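Local coordinates for flavohemoprotein (Vibrio cholerae O1 biovar El Tor, PDB 4EH1), which probably detoxifies nitric oxide by converting it to nitrate with O2 and NAD(P)H, this chain being the C-terminal reductase part that binds FAD and NAD(P)H, at residues A[29-40]-A[57-68]; A[121-129]-A[205-213]. All coordinates share one frame; numbering follows the deposited sequence.

Overall arrangement
From the N terminus, strands 4-13 and 18-25 come first. The chain then enters contact 1, where residues 29-40 meet 57-68 and close a loop that holds the hairpin of strands 39-44 and 53-58. Contact 1 is complete before contact 2 opens, so the two follow in series and neither nests nor crosses. Contact 2 closes a longer loop in the parallel sheet of the NAD-binding part, bringing the end of strand 117-122 beside that of strand 203-208. The two centres lie about 19 Å apart, yet their edges touch: Ser58 and Ser60 of contact 1 pack on Thr127 and Pro128 of contact 2. Both contacts reach FAD, so the flavin ring lies where the FAD-binding and NAD-binding parts meet.

Contact 1: A[29-40]-A[57-68]; sequences GAVLDYQPGQYI and YSLSHASNGREY. With FAD (flavin-adenine dinucleotide), chain C.
Tyr39 and Ile40 pair with Ser58 and Tyr57 at the open end of an antiparallel beta hairpin, part of the FAD-binding beta barrel of this reductase family. Ile40 and Tyr57 form the hydrogen-bonded pair, while beyond it Leu59 N donates to Gln38 O.

Packing is tightest around Tyr34. With chi1 at 60°, CG sits between the backbone N and carbonyl carbon, and the ring is wedged between the methyl CD1 of Leu59, 3.4 Å from the Tyr34 ring centroid, and Ser63 CB over the opposite face. At the ring edge the Tyr34 hydroxyl donates to His61 O. Ser63, whose CB covers Tyr34, donates from OG to the anti lone pair of Asp33 OD1 (2.8 Å). Next to Tyr34, Tyr68 takes Val31 CG2 over one face, 3.8 Å from its ring centroid; its OH bonds to Leu32 O at 2.7 Å, in the carbonyl plane and on a lone pair.

The contact loosens toward Gly29 and Arg66, both poorly ordered. There water 1 bridges Gly29 O and Arg66 O; the last direct backbone bond before it is Val31 N to Gly65 O.

The hairpin end also serves the cofactor: Tyr57 OH shares a hydrogen bond with the ribityl O4' of FAD, and Ser58 N donates to flavin O4 at 3.1 Å.

Contact 2: A[121-129]-A[205-213]; sequences SAGVGATPM and YLCGPIGFM. With FAD (flavin-adenine dinucleotide), chain C.
Cys207 O is approached by three residues of the opposite segment: Ala122 N makes a weak hydrogen bond to it at 3.4 Å, while CA-H...O contacts come from Ser121 CA and from Gly125 CA. The parallel bridge between Ser121 and Cys207 places the first two, where strands 117-122 and 203-208 end side by side in the parallel sheet of the NAD-binding domain, and the turn after strand 117-122 returns Gly125 to the same oxygen. Each strand leads on to a helix, 126-138 and 210-223 respectively. Here glycine meets glycine, with Gly125 CA 4.1 Å from Gly208 CA.

On the sheet face of Ser121 and Cys207, the cysteine SG is anti to its own backbone N (chi1 -177°), which carries it to the proline of helix 126-138: Cys207 SG lies 3.5 Å from Pro128 CG. Met129, bent at chi2, lays its methyl along strand 203-208, with CE 3.4 Å from Tyr205 O and 3.6 Å from Cys207 CB. Phe235 covers Cys207 and Pro128 from outside the two segments.

Ala122 is directed toward segment 205-213, its CB standing over the centre of the Phe212 ring, 3.6 Å from the centroid and 5° off the normal. Thr127 OG1 bonds to Val124 O on a lone pair, and Thr127 CG2 lies 3.5 Å from FAD O4; Val124 CG2 comes to 3.8 Å from flavin O2.

Between these two segments there is one weak hydrogen bond, so their mutual contact rests chiefly on close fit. Residues 123-128, the glycine-containing turn and first turn of helix 126-138, lie beside the flavin, consistent with the NADP(+) binding inferred from relatives.

Contact 1: A[29-40]-A[57-68]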
loop_
_atom_site.group_PDB
_atom_site.type_symbol
_atom_site.label_atom_id
_atom_site.label_comp_id
_atom_site.label_asym_id
_atom_site.label_seq_id
_atom_site.Cartn_x
_atom_site.Cartn_y
_atom_site.Cartn_z
ATOM N N GLY A 29 -21.474 -1.540 11.828
ATOM C CA GLY A 29 -21.576 -1.973 13.213
ATOM C C GLY A 29 -20.300 -2.596 13.766
ATOM O O GLY A 29 -19.296 -2.688 13.079
ATOM N N ALA A 30 -20.354 -3.026 15.022
ATOM C CA ALA A 30 -19.174 -3.479 15.727
ATOM C C ALA A 30 -18.594 -4.763 15.140
ATOM O O ALA A 30 -19.286 -5.558 14.477
ATOM C CB ALA A 30 -19.479 -3.661 17.200
ATOM N N VAL A 31 -17.296 -4.934 15.361
ATOM C CA VAL A 31 -16.650 -6.193 15.079
ATOM C C VAL A 31 -16.263 -6.744 16.421
ATOM O O VAL A 31 -16.194 -5.994 17.394
ATOM C CB VAL A 31 -15.449 -6.010 14.146
ATOM C CG1 VAL A 31 -15.896 -5.263 12.933
ATOM C CG2 VAL A 31 -14.311 -5.244 14.816
ATOM N N LEU A 32 -16.025 -8.045 16.497
ATOM C CA LEU A 32 -15.711 -8.658 17.778
ATOM C C LEU A 32 -14.401 -8.116 18.392
ATOM O O LEU A 32 -13.420 -7.850 17.680
ATOM C CB LEU A 32 -15.667 -10.192 17.637
ATOM C CG LEU A 32 -17.009 -10.861 17.302
ATOM C CD1 LEU A 32 -16.813 -12.327 16.995
ATOM C CD2 LEU A 32 -18.014 -10.708 18.440
ATOM N N ASP A 33 -14.408 -7.944 19.712
ATOM C CA ASP A 33 -13.213 -7.601 20.486
ATOM C C ASP A 33 -12.178 -8.743 20.378
ATOM O O ASP A 33 -12.508 -9.864 19.995
ATOM C CB ASP A 33 -13.642 -7.364 21.953
ATOM C CG ASP A 33 -12.524 -6.776 22.852
ATOM O OD1 ASP A 33 -11.552 -6.141 22.354
ATOM O OD2 ASP A 33 -12.657 -6.938 24.096
ATOM N N TYR A 34 -10.926 -8.465 20.699
ATOM C CA TYR A 34 -9.935 -9.521 20.776
ATOM C C TYR A 34 -8.798 -9.098 21.687
ATOM O O TYR A 34 -8.695 -7.925 22.061
ATOM C CB TYR A 34 -9.376 -9.846 19.375
ATOM C CG TYR A 34 -8.706 -8.677 18.693
ATOM C CD1 TYR A 34 -7.331 -8.458 18.821
ATOM C CD2 TYR A 34 -9.452 -7.778 17.929
ATOM C CE1 TYR A 34 -6.719 -7.382 18.189
ATOM C CE2 TYR A 34 -8.863 -6.724 17.298
ATOM C CZ TYR A 34 -7.491 -6.528 17.422
ATOM O OH TYR A 34 -6.909 -5.444 16.823
ATOM N N GLN A 35 -7.934 -10.056 22.011
ATOM C CA GLN A 35 -6.704 -9.793 22.741
ATOM C C GLN A 35 -5.511 -9.634 21.756
ATOM O O GLN A 35 -5.398 -10.395 20.783
ATOM C CB GLN A 35 -6.460 -10.922 23.752
ATOM C CG GLN A 35 -7.591 -11.097 24.809
ATOM C CD GLN A 35 -7.909 -9.809 25.528
ATOM O OE1 GLN A 35 -7.081 -9.283 26.269
ATOM N NE2 GLN A 35 -9.108 -9.273 25.295
ATOM N N PRO A 36 -4.634 -8.632 21.994
ATOM C CA PRO A 36 -3.521 -8.366 21.064
ATOM C C PRO A 36 -2.613 -9.589 21.047
ATOM O O PRO A 36 -2.169 -10.048 22.117
ATOM C CB PRO A 36 -2.804 -7.167 21.695
ATOM C CG PRO A 36 -3.136 -7.239 23.148
ATOM C CD PRO A 36 -4.538 -7.814 23.219
ATOM N N GLY A 37 -2.404 -10.146 19.857
ATOM C CA GLY A 37 -1.716 -11.414 19.711
ATOM C C GLY A 37 -2.579 -12.416 18.973
ATOM O O GLY A 37 -2.066 -13.335 18.333
ATOM N N GLN A 38 -3.901 -12.240 19.037
ATOM C CA GLN A 38 -4.819 -13.185 18.381
ATOM C C GLN A 38 -4.901 -12.950 16.880
ATOM O O GLN A 38 -4.407 -11.925 16.375
ATOM C CB GLN A 38 -6.205 -13.174 19.008
ATOM C CG GLN A 38 -6.194 -13.628 20.438
ATOM C CD GLN A 38 -7.580 -13.777 20.988
ATOM O OE1 GLN A 38 -8.363 -12.823 21.010
ATOM N NE2 GLN A 38 -7.901 -14.975 21.435
ATOM N N TYR A 39 -5.500 -13.903 16.167
ATOM C CA TYR A 39 -5.566 -13.830 14.691
ATOM C C TYR A 39 -6.993 -14.043 14.210
ATOM O O TYR A 39 -7.808 -14.645 14.913
ATOM C CB TYR A 39 -4.651 -14.893 14.027
ATOM C CG TYR A 39 -4.930 -16.291 14.529
ATOM C CD1 TYR A 39 -4.217 -16.820 15.587
ATOM C CD2 TYR A 39 -5.963 -17.055 13.984
ATOM C CE1 TYR A 39 -4.512 -18.095 16.092
ATOM C CE2 TYR A 39 -6.262 -18.309 14.467
ATOM C CZ TYR A 39 -5.538 -18.824 15.522
ATOM O OH TYR A 39 -5.834 -20.079 15.983
ATOM N N ILE A 40 -7.283 -13.553 13.012
ATOM C CA ILE A 40 -8.534 -13.880 12.364
ATOM C C ILE A 40 -8.229 -14.848 11.237
ATOM O O ILE A 40 -7.068 -15.219 11.004
ATOM C CB ILE A 40 -9.320 -12.613 11.855
ATOM C CG1 ILE A 40 -8.424 -11.643 11.069
ATOM C CG2 ILE A 40 -9.875 -11.829 13.020
ATOM C CD1 ILE A 40 -8.227 -12.011 9.624
ATOM N N TYR A 57 -4.543 -15.013 9.774
ATOM C CA TYR A 57 -3.711 -13.796 9.771
ATOM C C TYR A 57 -3.883 -13.023 11.082
ATOM O O TYR A 57 -5.008 -12.833 11.551
ATOM C CB TYR A 57 -3.985 -12.891 8.564
ATOM C CG TYR A 57 -3.581 -13.534 7.289
ATOM C CD1 TYR A 57 -2.228 -13.736 6.992
ATOM C CD2 TYR A 57 -4.538 -14.023 6.409
ATOM C CE1 TYR A 57 -1.830 -14.393 5.821
ATOM C CE2 TYR A 57 -4.164 -14.688 5.261
ATOM C CZ TYR A 57 -2.803 -14.868 4.963
ATOM O OH TYR A 57 -2.435 -15.519 3.810
ATOM N N SER A 58 -2.761 -12.598 11.649
ATOM C CA SER A 58 -2.729 -11.961 12.943
ATOM C C SER A 58 -3.248 -10.546 12.844
ATOM O O SER A 58 -2.955 -9.840 11.891
ATOM C CB SER A 58 -1.291 -11.881 13.443
ATOM O OG SER A 58 -0.725 -13.163 13.636
ATOM N N LEU A 59 -4.016 -10.110 13.841
ATOM C CA LEU A 59 -4.368 -8.694 13.922
ATOM C C LEU A 59 -3.086 -7.876 14.226
ATOM O O LEU A 59 -2.284 -8.276 15.057
ATOM C CB LEU A 59 -5.459 -8.500 14.960
ATOM C CG LEU A 59 -6.675 -9.281 14.447
ATOM C CD1 LEU A 59 -7.446 -9.871 15.572
ATOM C CD2 LEU A 59 -7.542 -8.417 13.564
ATOM N N SER A 60 -2.863 -6.767 13.521
ATOM C CA SER A 60 -1.628 -5.994 13.729
ATOM C C SER A 60 -1.875 -4.577 14.227
ATOM O O SER A 60 -0.974 -3.719 14.143
ATOM C CB SER A 60 -0.825 -5.884 12.439
ATOM O OG SER A 60 -1.617 -5.275 11.440
ATOM N N HIS A 61 -3.101 -4.325 14.687
ATOM C CA HIS A 61 -3.391 -3.105 15.439
ATOM C C HIS A 61 -4.166 -3.453 16.723
ATOM O O HIS A 61 -4.607 -4.588 16.880
ATOM C CB HIS A 61 -4.155 -2.091 14.563
ATOM C CG HIS A 61 -3.744 -0.674 14.812
ATOM N ND1 HIS A 61 -4.006 -0.023 16.003
ATOM C CD2 HIS A 61 -3.058 0.209 14.037
ATOM C CE1 HIS A 61 -3.519 1.205 15.942
ATOM N NE2 HIS A 61 -2.931 1.367 14.765
ATOM N N ALA A 62 -4.306 -2.486 17.630
ATOM C CA ALA A 62 -5.131 -2.619 18.839
ATOM C C ALA A 62 -6.634 -2.786 18.522
ATOM O O ALA A 62 -7.137 -2.253 17.538
ATOM C CB ALA A 62 -4.940 -1.397 19.741
ATOM N N SER A 63 -7.352 -3.511 19.368
ATOM C CA SER A 63 -8.792 -3.680 19.187
ATOM C C SER A 63 -9.534 -2.347 19.433
ATOM O O SER A 63 -9.223 -1.614 20.375
ATOM C CB SER A 63 -9.290 -4.747 20.143
ATOM O OG SER A 63 -10.649 -5.035 19.896
ATOM N N ASN A 64 -10.476 -2.004 18.566
ATOM C CA ASN A 64 -11.239 -0.763 18.753
ATOM C C ASN A 64 -12.714 -0.902 18.392
ATOM O O ASN A 64 -13.427 0.080 18.317
ATOM C CB ASN A 64 -10.628 0.385 17.959
ATOM C CG ASN A 64 -10.704 0.171 16.451
ATOM O OD1 ASN A 64 -11.412 -0.717 15.934
ATOM N ND2 ASN A 64 -9.976 1.003 15.730
ATOM N N GLY A 65 -13.142 -2.124 18.104
ATOM C CA GLY A 65 -14.547 -2.389 17.856
ATOM C C GLY A 65 -15.088 -1.962 16.506
ATOM O O GLY A 65 -16.278 -2.098 16.262
ATOM N N ARG A 66 -14.233 -1.477 15.610
ATOM C CA ARG A 66 -14.739 -0.904 14.364
ATOM C C ARG A 66 -14.115 -1.524 13.136
ATOM O O ARG A 66 -14.789 -1.797 12.149
ATOM C CB ARG A 66 -14.530 0.618 14.349
ATOM C CG ARG A 66 -15.264 1.341 15.468
ATOM C CD ARG A 66 -16.742 1.461 15.143
ATOM N NE ARG A 66 -16.988 2.368 14.020
ATOM C CZ ARG A 66 -18.101 2.375 13.293
ATOM N NH1 ARG A 66 -19.076 1.512 13.565
ATOM N NH2 ARG A 66 -18.235 3.239 12.291
ATOM N N GLU A 67 -12.817 -1.743 13.181
ATOM C CA GLU A 67 -12.150 -2.325 12.023
ATOM C C GLU A 67 -10.967 -3.181 12.423
ATOM O O GLU A 67 -10.461 -3.076 13.537
ATOM C CB GLU A 67 -11.672 -1.231 11.091
ATOM C CG GLU A 67 -10.606 -0.401 11.720
ATOM C CD GLU A 67 -10.332 0.878 10.972
ATOM O OE1 GLU A 67 -11.245 1.362 10.271
ATOM O OE2 GLU A 67 -9.198 1.395 11.097
ATOM N N TYR A 68 -10.534 -4.036 11.500
ATOM C CA TYR A 68 -9.390 -4.890 11.732
ATOM C C TYR A 68 -8.259 -4.514 10.772
ATOM O O TYR A 68 -8.498 -4.171 9.617
ATOM C CB TYR A 68 -9.774 -6.351 11.485
ATOM C CG TYR A 68 -10.744 -6.977 12.477
ATOM C CD1 TYR A 68 -10.650 -6.722 13.845
ATOM C CD2 TYR A 68 -11.732 -7.839 12.040
ATOM C CE1 TYR A 68 -11.534 -7.314 14.757
ATOM C CE2 TYR A 68 -12.633 -8.427 12.929
ATOM C CZ TYR A 68 -12.518 -8.179 14.285
ATOM O OH TYR A 68 -13.405 -8.763 15.150
HETATM P PA FAD C . 0.470 -21.741 0.569
HETATM O O1A FAD C . -0.278 -22.360 1.622
HETATM O O2A FAD C . 0.045 -21.784 -0.788
HETATM O O5B FAD C . 1.877 -22.380 0.583
HETATM C C5B FAD C . 2.463 -22.810 1.785
HETATM C C4B FAD C . 3.906 -23.255 1.634
HETATM O O4B FAD C . 3.996 -24.506 0.981
HETATM C C3B FAD C . 4.649 -22.263 0.791
HETATM O O3B FAD C . 5.968 -22.186 1.268
HETATM C C2B FAD C . 4.658 -22.885 -0.564
HETATM O O2B FAD C . 5.824 -22.468 -1.204
HETATM C C1B FAD C . 4.620 -24.356 -0.271
HETATM N N9A FAD C . 3.826 -25.029 -1.293
HETATM C C8A FAD C . 2.643 -24.666 -1.737
HETATM N N7A FAD C . 2.210 -25.490 -2.691
HETATM C C5A FAD C . 3.143 -26.398 -2.868
HETATM C C6A FAD C . 3.310 -27.553 -3.737
HETATM N N6A FAD C . 2.365 -27.907 -4.618
HETATM N N1A FAD C . 4.442 -28.221 -3.613
HETATM C C2A FAD C . 5.368 -27.878 -2.746
HETATM N N3A FAD C . 5.285 -26.847 -1.932
HETATM C C4A FAD C . 4.214 -26.079 -1.951
HETATM N N1 FAD C . 0.924 -14.877 7.701
HETATM C C2 FAD C . 1.031 -13.559 7.544
HETATM O O2 FAD C . 1.414 -13.139 6.482
HETATM N N3 FAD C . 0.726 -12.681 8.483
HETATM C C4 FAD C . 0.285 -13.038 9.651
HETATM O O4 FAD C . 0.020 -12.187 10.459
HETATM C C4X FAD C . 0.150 -14.475 9.915
HETATM N N5 FAD C . -0.271 -14.929 11.072
HETATM C C5X FAD C . -0.375 -16.225 11.293
HETATM C C6 FAD C . -0.814 -16.638 12.510
HETATM C C7 FAD C . -0.929 -17.967 12.777
HETATM C C7M FAD C . -1.402 -18.424 14.104
HETATM C C8 FAD C . -0.599 -18.949 11.754
HETATM C C8M FAD C . -0.752 -20.385 12.080
HETATM C C9 FAD C . -0.162 -18.541 10.526
HETATM C C9A FAD C . -0.031 -17.204 10.262
HETATM N N10 FAD C . 0.414 -16.763 9.026
HETATM C C10 FAD C . 0.514 -15.393 8.839
HETATM C "C1'" FAD C . 0.725 -17.713 7.966
HETATM C "C2'" FAD C . -0.413 -17.732 6.945
HETATM O "O2'" FAD C . -1.636 -18.190 7.477
HETATM C "C3'" FAD C . -0.207 -18.605 5.725
HETATM O "O3'" FAD C . 0.175 -19.905 6.082
HETATM C "C4'" FAD C . 0.710 -18.019 4.668
HETATM O "O4'" FAD C . 0.215 -16.753 4.300
HETATM C "C5'" FAD C . 0.882 -18.899 3.435
HETATM O "O5'" FAD C . -0.298 -19.143 2.729
HETATM P P FAD C . -0.385 -19.191 1.195
HETATM O O1P FAD C . -1.692 -19.670 0.886
HETATM O O2P FAD C . 0.016 -17.934 0.691
HETATM O O3P FAD C . 0.703 -20.235 0.854
HETATM O O HOH W 1 -17.263 -0.722 11.722
HETATM O O HOH W 2 -12.255 -5.218 17.858
HETATM O O HOH W 3 -3.106 -9.655 17.369
HETATM O O HOH W 4 -1.592 -14.410 15.933
#

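Contact 2: A[121-129]-A[205-213]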
loop_
_atom_site.group_PDB
_atom_site.type_symbol
_atom_site.label_atom_id
_atom_site.label_comp_id
_atom_site.label_asym_id
_atom_site.label_seq_id
_atom_site.Cartn_x
_atom_site.Cartn_y
_atom_site.Cartn_z
ATOM N N SER A 121 10.652 -10.646 17.792
ATOM C CA SER A 121 10.131 -11.265 16.582
ATOM C C SER A 121 11.079 -11.096 15.409
ATOM O O SER A 121 12.011 -10.288 15.472
ATOM C CB SER A 121 8.776 -10.650 16.224
ATOM O OG SER A 121 8.897 -9.247 16.087
ATOM N N ALA A 122 10.792 -11.844 14.339
ATOM C CA ALA A 122 11.538 -11.802 13.088
ATOM C C ALA A 122 10.609 -11.828 11.894
ATOM O O ALA A 122 9.633 -12.586 11.864
ATOM C CB ALA A 122 12.503 -13.004 12.983
ATOM N N GLY A 123 10.938 -11.038 10.888
ATOM C CA GLY A 123 10.167 -11.061 9.662
ATOM C C GLY A 123 8.714 -10.702 9.945
ATOM O O GLY A 123 8.427 -9.677 10.546
ATOM N N VAL A 124 7.808 -11.572 9.534
ATOM C CA VAL A 124 6.391 -11.271 9.598
ATOM C C VAL A 124 5.836 -11.608 10.993
ATOM O O VAL A 124 4.687 -11.276 11.327
ATOM C CB VAL A 124 5.617 -11.976 8.456
ATOM C CG1 VAL A 124 5.395 -13.453 8.783
ATOM C CG2 VAL A 124 4.301 -11.206 8.140
ATOM N N GLY A 125 6.690 -12.226 11.806
ATOM C CA GLY A 125 6.436 -12.416 13.222
ATOM C C GLY A 125 6.104 -11.096 13.923
ATOM O O GLY A 125 5.485 -11.074 14.995
ATOM N N ALA A 126 6.513 -9.995 13.313
ATOM C CA ALA A 126 6.243 -8.675 13.867
ATOM C C ALA A 126 4.738 -8.313 13.907
ATOM O O ALA A 126 4.348 -7.468 14.677
ATOM C CB ALA A 126 7.044 -7.596 13.108
ATOM N N THR A 127 3.920 -8.957 13.077
ATOM C CA THR A 127 2.509 -8.580 12.955
ATOM C C THR A 127 1.744 -8.615 14.307
ATOM O O THR A 127 1.210 -7.588 14.737
ATOM C CB THR A 127 1.784 -9.389 11.836
ATOM O OG1 THR A 127 2.485 -9.247 10.593
ATOM C CG2 THR A 127 0.360 -8.920 11.658
ATOM N N PRO A 128 1.717 -9.769 15.003
ATOM C CA PRO A 128 1.004 -9.709 16.294
ATOM C C PRO A 128 1.682 -8.795 17.321
ATOM O O PRO A 128 0.981 -8.219 18.160
ATOM C CB PRO A 128 1.023 -11.160 16.773
ATOM C CG PRO A 128 2.217 -11.774 16.035
ATOM C CD PRO A 128 2.198 -11.131 14.708
ATOM N N MET A 129 3.010 -8.656 17.241
ATOM C CA MET A 129 3.733 -7.789 18.131
ATOM C C MET A 129 3.299 -6.361 17.928
ATOM O O MET A 129 3.305 -5.580 18.874
ATOM C CB MET A 129 5.237 -7.866 17.917
ATOM C CG MET A 129 5.845 -9.195 18.280
ATOM S SD MET A 129 5.293 -9.832 19.901
ATOM C CE MET A 129 6.164 -11.394 19.776
ATOM N N TYR A 205 7.649 -12.211 25.104
ATOM C CA TYR A 205 6.739 -12.656 24.061
ATOM C C TYR A 205 7.517 -12.774 22.759
ATOM O O TYR A 205 8.238 -11.844 22.374
ATOM C CB TYR A 205 5.582 -11.654 23.887
ATOM C CG TYR A 205 4.603 -11.621 25.046
ATOM C CD1 TYR A 205 4.873 -10.873 26.205
ATOM C CD2 TYR A 205 3.394 -12.290 24.973
ATOM C CE1 TYR A 205 3.951 -10.833 27.282
ATOM C CE2 TYR A 205 2.465 -12.261 26.045
ATOM C CZ TYR A 205 2.753 -11.524 27.191
ATOM O OH TYR A 205 1.836 -11.483 28.241
ATOM N N LEU A 206 7.358 -13.905 22.083
ATOM C CA LEU A 206 8.159 -14.261 20.911
ATOM C C LEU A 206 7.277 -14.656 19.726
ATOM O O LEU A 206 6.345 -15.442 19.886
ATOM C CB LEU A 206 9.003 -15.499 21.228
ATOM C CG LEU A 206 10.262 -15.394 22.087
ATOM C CD1 LEU A 206 10.030 -14.709 23.427
ATOM C CD2 LEU A 206 10.797 -16.772 22.319
ATOM N N CYS A 207 7.583 -14.164 18.528
ATOM C CA CYS A 207 6.847 -14.616 17.353
ATOM C C CYS A 207 7.699 -14.658 16.102
ATOM O O CYS A 207 8.375 -13.679 15.770
ATOM C CB CYS A 207 5.653 -13.702 17.058
ATOM S SG CYS A 207 4.664 -14.301 15.628
ATOM N N GLY A 208 7.633 -15.775 15.382
ATOM C CA GLY A 208 8.391 -15.910 14.143
ATOM C C GLY A 208 8.465 -17.366 13.732
ATOM O O GLY A 208 7.814 -18.214 14.344
ATOM N N PRO A 209 9.266 -17.660 12.703
ATOM C CA PRO A 209 9.436 -19.031 12.187
ATOM C C PRO A 209 10.068 -19.903 13.267
ATOM O O PRO A 209 10.759 -19.369 14.149
ATOM C CB PRO A 209 10.430 -18.864 11.027
ATOM C CG PRO A 209 10.449 -17.410 10.693
ATOM C CD PRO A 209 10.056 -16.664 11.955
ATOM N N ILE A 210 9.843 -21.209 13.187
ATOM C CA ILE A 210 10.346 -22.151 14.179
ATOM C C ILE A 210 11.871 -22.079 14.404
ATOM O O ILE A 210 12.333 -22.137 15.548
ATOM C CB ILE A 210 9.893 -23.616 13.851
ATOM C CG1 ILE A 210 10.280 -24.574 14.985
ATOM C CG2 ILE A 210 10.478 -24.102 12.510
ATOM C CD1 ILE A 210 9.736 -24.125 16.351
ATOM N N GLY A 211 12.653 -21.972 13.330
ATOM C CA GLY A 211 14.107 -21.930 13.479
ATOM C C GLY A 211 14.578 -20.756 14.327
ATOM O O GLY A 211 15.352 -20.911 15.270
ATOM N N PHE A 212 14.090 -19.571 13.999
ATOM C CA PHE A 212 14.324 -18.394 14.835
ATOM C C PHE A 212 13.773 -18.587 16.263
ATOM O O PHE A 212 14.426 -18.241 17.270
ATOM C CB PHE A 212 13.695 -17.154 14.182
ATOM C CG PHE A 212 13.669 -15.922 15.087
ATOM C CD1 PHE A 212 14.782 -15.082 15.183
ATOM C CD2 PHE A 212 12.539 -15.602 15.810
ATOM C CE1 PHE A 212 14.759 -13.961 16.007
ATOM C CE2 PHE A 212 12.503 -14.476 16.648
ATOM C CZ PHE A 212 13.607 -13.658 16.739
ATOM N N MET A 213 12.572 -19.133 16.374
ATOM C CA MET A 213 12.004 -19.337 17.712
ATOM C C MET A 213 12.929 -20.235 18.580
ATOM O O MET A 213 13.270 -19.894 19.708
ATOM C CB MET A 213 10.617 -19.959 17.600
ATOM C CG MET A 213 9.944 -20.220 18.934
ATOM S SD MET A 213 9.460 -18.658 19.710
ATOM C CE MET A 213 8.809 -17.736 18.327
HETATM P PA FAD C . 0.470 -21.741 0.569
HETATM O O1A FAD C . -0.278 -22.360 1.622
HETATM O O2A FAD C . 0.045 -21.784 -0.788
HETATM O O5B FAD C . 1.877 -22.380 0.583
HETATM C C5B FAD C . 2.463 -22.810 1.785
HETATM C C4B FAD C . 3.906 -23.255 1.634
HETATM O O4B FAD C . 3.996 -24.506 0.981
HETATM C C3B FAD C . 4.649 -22.263 0.791
HETATM O O3B FAD C . 5.968 -22.186 1.268
HETATM C C2B FAD C . 4.658 -22.885 -0.564
HETATM O O2B FAD C . 5.824 -22.468 -1.204
HETATM C C1B FAD C . 4.620 -24.356 -0.271
HETATM N N9A FAD C . 3.826 -25.029 -1.293
HETATM C C8A FAD C . 2.643 -24.666 -1.737
HETATM N N7A FAD C . 2.210 -25.490 -2.691
HETATM C C5A FAD C . 3.143 -26.398 -2.868
HETATM C C6A FAD C . 3.310 -27.553 -3.737
HETATM N N6A FAD C . 2.365 -27.907 -4.618
HETATM N N1A FAD C . 4.442 -28.221 -3.613
HETATM C C2A FAD C . 5.368 -27.878 -2.746
HETATM N N3A FAD C . 5.285 -26.847 -1.932
HETATM C C4A FAD C . 4.214 -26.079 -1.951
HETATM N N1 FAD C . 0.924 -14.877 7.701
HETATM C C2 FAD C . 1.031 -13.559 7.544
HETATM O O2 FAD C . 1.414 -13.139 6.482
HETATM N N3 FAD C . 0.726 -12.681 8.483
HETATM C C4 FAD C . 0.285 -13.038 9.651
HETATM O O4 FAD C . 0.020 -12.187 10.459
HETATM C C4X FAD C . 0.150 -14.475 9.915
HETATM N N5 FAD C . -0.271 -14.929 11.072
HETATM C C5X FAD C . -0.375 -16.225 11.293
HETATM C C6 FAD C . -0.814 -16.638 12.510
HETATM C C7 FAD C . -0.929 -17.967 12.777
HETATM C C7M FAD C . -1.402 -18.424 14.104
HETATM C C8 FAD C . -0.599 -18.949 11.754
HETATM C C8M FAD C . -0.752 -20.385 12.080
HETATM C C9 FAD C . -0.162 -18.541 10.526
HETATM C C9A FAD C . -0.031 -17.204 10.262
HETATM N N10 FAD C . 0.414 -16.763 9.026
HETATM C C10 FAD C . 0.514 -15.393 8.839
HETATM C "C1'" FAD C . 0.725 -17.713 7.966
HETATM C "C2'" FAD C . -0.413 -17.732 6.945
HETATM O "O2'" FAD C . -1.636 -18.190 7.477
HETATM C "C3'" FAD C . -0.207 -18.605 5.725
HETATM O "O3'" FAD C . 0.175 -19.905 6.082
HETATM C "C4'" FAD C . 0.710 -18.019 4.668
HETATM O "O4'" FAD C . 0.215 -16.753 4.300
HETATM C "C5'" FAD C . 0.882 -18.899 3.435
HETATM O "O5'" FAD C . -0.298 -19.143 2.729
HETATM P P FAD C . -0.385 -19.191 1.195
HETATM O O1P FAD C . -1.692 -19.670 0.886
HETATM O O2P FAD C . 0.016 -17.934 0.691
HETATM O O3P FAD C . 0.703 -20.235 0.854
#